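PDB 6XXW: beta-glucuronidase from Dictyoglomus thermophilum, which probably hydrolyses beta-D-glucuronides, releasing glucuronic acid from the non-reducing end, as other glycoside hydrolase family 2 beta-glucuronidases do. Local coordinates for residues C465-Y470 with I502-G507. Residues are numbered along the deposited sequence; the frame is centred on the assembly and turned at random. Where two conformers were deposited one is given.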
ATOM      1  N   CYS A 465     -31.206 -17.668  -6.527  1.00 19.10           N
ATOM      2  CA  CYS A 465     -29.916 -17.050  -6.223  1.00 18.25           C
ATOM      3  C   CYS A 465     -30.048 -15.550  -6.472  1.00 16.54           C
ATOM      4  O   CYS A 465     -30.321 -15.125  -7.598  1.00 18.70           O
ATOM      5  CB  CYS A 465     -28.802 -17.651  -7.089  1.00 17.13           C
ATOM      6  SG  CYS A 465     -28.293 -19.335  -6.653  1.00 20.86           S
ATOM      7  N   VAL A 466     -29.861 -14.743  -5.431  0.75 17.31           N
ATOM      8  CA  VAL A 466     -30.021 -13.298  -5.537  0.75 17.39           C
ATOM      9  C   VAL A 466     -28.721 -12.609  -5.141  0.75 17.57           C
ATOM     10  O   VAL A 466     -28.106 -12.952  -4.117  0.75 15.29           O
ATOM     11  CB  VAL A 466     -31.205 -12.778  -4.696  0.75 20.20           C
ATOM     12  CG1 VAL A 466     -31.008 -13.044  -3.221  0.75 21.53           C
ATOM     13  CG2 VAL A 466     -31.420 -11.300  -4.955  0.75 17.43           C
ATOM     14  N   ASN A 467     -28.305 -11.648  -5.967  1.00 16.48           N
ATOM     15  CA  ASN A 467     -27.154 -10.793  -5.719  1.00 17.29           C
ATOM     16  C   ASN A 467     -27.654  -9.487  -5.118  1.00 15.76           C
ATOM     17  O   ASN A 467     -28.513  -8.831  -5.710  1.00 17.93           O
ATOM     18  CB  ASN A 467     -26.410 -10.483  -7.023  1.00 16.46           C
ATOM     19  CG  ASN A 467     -25.827 -11.733  -7.695  1.00 19.38           C
ATOM     20  OD1 ASN A 467     -25.842 -12.828  -7.130  1.00 14.83           O
ATOM     21  ND2 ASN A 467     -25.294 -11.554  -8.906  1.00 17.00           N
ATOM     22  N   ARG A 468     -27.108  -9.089  -3.963  1.00 17.76           N
ATOM     23  CA  ARG A 468     -27.549  -7.845  -3.335  1.00 17.25           C
ATOM     24  C   ARG A 468     -26.351  -7.067  -2.798  1.00 21.23           C
ATOM     25  O   ARG A 468     -25.440  -7.647  -2.193  1.00 16.03           O
ATOM     26  CB  ARG A 468     -28.559  -8.117  -2.204  1.00 22.70           C
ATOM     27  CG  ARG A 468     -29.967  -8.527  -2.710  1.00 17.43           C
ATOM     28  CD  ARG A 468     -30.563  -7.409  -3.568  1.00 18.37           C
ATOM     29  NE  ARG A 468     -31.894  -7.717  -4.117  1.00 20.55           N
ATOM     30  CZ  ARG A 468     -32.143  -7.895  -5.411  1.00 25.61           C
ATOM     31  NH1 ARG A 468     -31.152  -7.836  -6.292  1.00 22.38           N
ATOM     32  NH2 ARG A 468     -33.385  -8.131  -5.830  1.00 25.37           N
ATOM     33  N   TYR A 469     -26.377  -5.750  -3.009  1.00 19.26           N
ATOM     34  CA  TYR A 469     -25.256  -4.848  -2.743  1.00 19.49           C
ATOM     35  C   TYR A 469     -25.730  -3.602  -2.000  1.00 17.10           C
ATOM     36  O   TYR A 469     -25.234  -2.497  -2.229  1.00 16.91           O
ATOM     37  CB  TYR A 469     -24.556  -4.475  -4.050  1.00 14.69           C
ATOM     38  CG  TYR A 469     -23.721  -5.627  -4.606  1.00 16.54           C
ATOM     39  CD1 TYR A 469     -22.449  -5.893  -4.096  1.00 17.69           C
ATOM     40  CD2 TYR A 469     -24.217  -6.454  -5.606  1.00 19.18           C
ATOM     41  CE1 TYR A 469     -21.673  -6.950  -4.584  1.00 16.81           C
ATOM     42  CE2 TYR A 469     -23.462  -7.515  -6.105  1.00 18.60           C
ATOM     43  CZ  TYR A 469     -22.195  -7.764  -5.577  1.00 18.22           C
ATOM     44  OH  TYR A 469     -21.437  -8.805  -6.065  1.00 18.55           O
ATOM     45  N   TYR A 470     -26.707  -3.767  -1.108  1.00 18.15           N
ATOM     46  CA  TYR A 470     -27.201  -2.642  -0.333  1.00 18.74           C
ATOM     47  C   TYR A 470     -26.051  -2.010   0.444  1.00 18.59           C
ATOM     48  O   TYR A 470     -25.233  -2.710   1.041  1.00 18.11           O
ATOM     49  CB  TYR A 470     -28.296  -3.105   0.623  1.00 16.96           C
ATOM     50  CG  TYR A 470     -29.521  -3.726  -0.057  1.00 17.53           C
ATOM     51  CD1 TYR A 470     -30.290  -2.999  -0.949  1.00 21.07           C
ATOM     52  CD2 TYR A 470     -29.898  -5.040   0.216  1.00 19.09           C
ATOM     53  CE1 TYR A 470     -31.409  -3.554  -1.554  1.00 22.76           C
ATOM     54  CE2 TYR A 470     -31.008  -5.599  -0.377  1.00 18.90           C
ATOM     55  CZ  TYR A 470     -31.762  -4.851  -1.256  1.00 19.61           C
ATOM     56  OH  TYR A 470     -32.865  -5.403  -1.855  1.00 24.15           O
ATOM     57  N   ILE A 502     -30.338 -18.767  -1.988  1.00 17.75           N
ATOM     58  CA  ILE A 502     -28.924 -18.522  -1.725  1.00 19.01           C
ATOM     59  C   ILE A 502     -28.660 -17.044  -1.966  1.00 16.76           C
ATOM     60  O   ILE A 502     -28.994 -16.521  -3.037  1.00 20.20           O
ATOM     61  CB  ILE A 502     -28.027 -19.388  -2.630  1.00 15.53           C
ATOM     62  CG1 ILE A 502     -28.270 -20.878  -2.375  1.00 19.14           C
ATOM     63  CG2 ILE A 502     -26.543 -18.989  -2.459  1.00 16.76           C
ATOM     64  CD1 ILE A 502     -27.546 -21.816  -3.373  1.00 19.39           C
ATOM     65  N   LEU A 503     -28.068 -16.361  -0.980  1.00 15.16           N
ATOM     66  CA  LEU A 503     -27.550 -15.020  -1.245  1.00 17.27           C
ATOM     67  C   LEU A 503     -26.266 -15.238  -2.032  1.00 18.11           C
ATOM     68  O   LEU A 503     -25.196 -15.460  -1.460  1.00 17.55           O
ATOM     69  CB  LEU A 503     -27.310 -14.235   0.047  1.00 16.16           C
ATOM     70  CG  LEU A 503     -26.865 -12.779  -0.131  1.00 23.54           C
ATOM     71  CD1 LEU A 503     -27.941 -11.988  -0.826  1.00 18.09           C
ATOM     72  CD2 LEU A 503     -26.523 -12.124   1.215  1.00 21.90           C
ATOM     73  N   SER A 504     -26.377 -15.178  -3.366  1.00 15.69           N
ATOM     74  CA  SER A 504     -25.307 -15.641  -4.246  1.00 15.89           C
ATOM     75  C   SER A 504     -24.197 -14.619  -4.470  1.00 16.43           C
ATOM     76  O   SER A 504     -23.125 -15.000  -4.964  1.00 17.56           O
ATOM     77  CB  SER A 504     -25.890 -16.076  -5.596  1.00 16.64           C
ATOM     78  OG  SER A 504     -26.797 -15.109  -6.096  1.00 20.45           O
ATOM     79  N   GLU A 505     -24.414 -13.349  -4.130  1.00 15.19           N
ATOM     80  CA  GLU A 505     -23.352 -12.352  -4.173  1.00 13.72           C
ATOM     81  C   GLU A 505     -23.670 -11.250  -3.180  1.00 19.40           C
ATOM     82  O   GLU A 505     -24.824 -10.835  -3.047  1.00 19.77           O
ATOM     83  CB  GLU A 505     -23.193 -11.699  -5.546  1.00 16.04           C
ATOM     84  CG  GLU A 505     -22.592 -12.559  -6.630  1.00 16.69           C
ATOM     85  CD  GLU A 505     -22.311 -11.769  -7.901  1.00 21.34           C
ATOM     86  OE1 GLU A 505     -22.163 -10.522  -7.810  1.00 19.76           O
ATOM     87  OE2 GLU A 505     -22.230 -12.393  -8.986  1.00 21.10           O
ATOM     88  N   PHE A 506     -22.627 -10.757  -2.530  1.00 14.35           N
ATOM     89  CA  PHE A 506     -22.666  -9.534  -1.744  1.00 17.60           C
ATOM     90  C   PHE A 506     -21.232  -9.239  -1.348  1.00 16.02           C
ATOM     91  O   PHE A 506     -20.432 -10.161  -1.171  1.00 17.09           O
ATOM     92  CB  PHE A 506     -23.583  -9.641  -0.507  1.00 16.00           C
ATOM     93  CG  PHE A 506     -23.176 -10.699   0.498  1.00 20.28           C
ATOM     94  CD1 PHE A 506     -23.269 -12.050   0.192  1.00 15.73           C
ATOM     95  CD2 PHE A 506     -22.743 -10.326   1.776  1.00 18.89           C
ATOM     96  CE1 PHE A 506     -22.917 -13.014   1.110  1.00 15.96           C
ATOM     97  CE2 PHE A 506     -22.389 -11.277   2.718  1.00 17.80           C
ATOM     98  CZ  PHE A 506     -22.470 -12.631   2.397  1.00 20.04           C
ATOM     99  N   GLY A 507     -20.909  -7.962  -1.247  1.00 20.40           N
ATOM    100  CA  GLY A 507     -19.550  -7.580  -0.923  1.00 18.15           C
ATOM    101  C   GLY A 507     -19.292  -6.136  -1.285  1.00 16.71           C
ATOM    102  O   GLY A 507     -20.172  -5.419  -1.769  1.00 19.70           O
TER
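Glu-505 OE1 takes the short hydrogen bond of Tyr-469 OH, 2.6 Å long, on its anti side and little out of the carboxylate plane. The oxygen lies at the ring's edge, with ring and carboxylate planes 77° apart. A glutamate suits this place because its extended chain carries two acceptor oxygens: OE2 forms a salt bridge with Arg-338 and also hydrogen-bonds a Tris molecule, probably from the crystallisation liquor. A phenylalanine in place of Tyr-469 would probably leave OE1 without this donor and the carboxylate freer to turn. Across the strands, the amide of Asn-467 stacks on that carboxylate, the two planes 25° apart. CG lies beside the backbone N (chi1 -63°), and from there OD1 accepts the hydroxyl of Ser-504 at 2.7 Å from OG, while ND2 hydrogen-bonds Glu-416; an amide can serve both. On the other sheet face Leu-503 CD2 lies over one face of the Phe-506 ring, apolar groups fit for packing against helix 524-538. Val-466 N donates a hydrogen bond to Ile-502 O at 3.1 Å, and Arg-468 N to Glu-505 O at 3.0 Å. Between these ties a beta bulge shifts the register, pairing Asn-467 with Glu-505. These parallel neighbours, strands 463-467 and 501-505, are joined through helix 482-497 as a beta-alpha-beta unit of the TIM barrel, whose C-terminal strand ends carry the active site in this family.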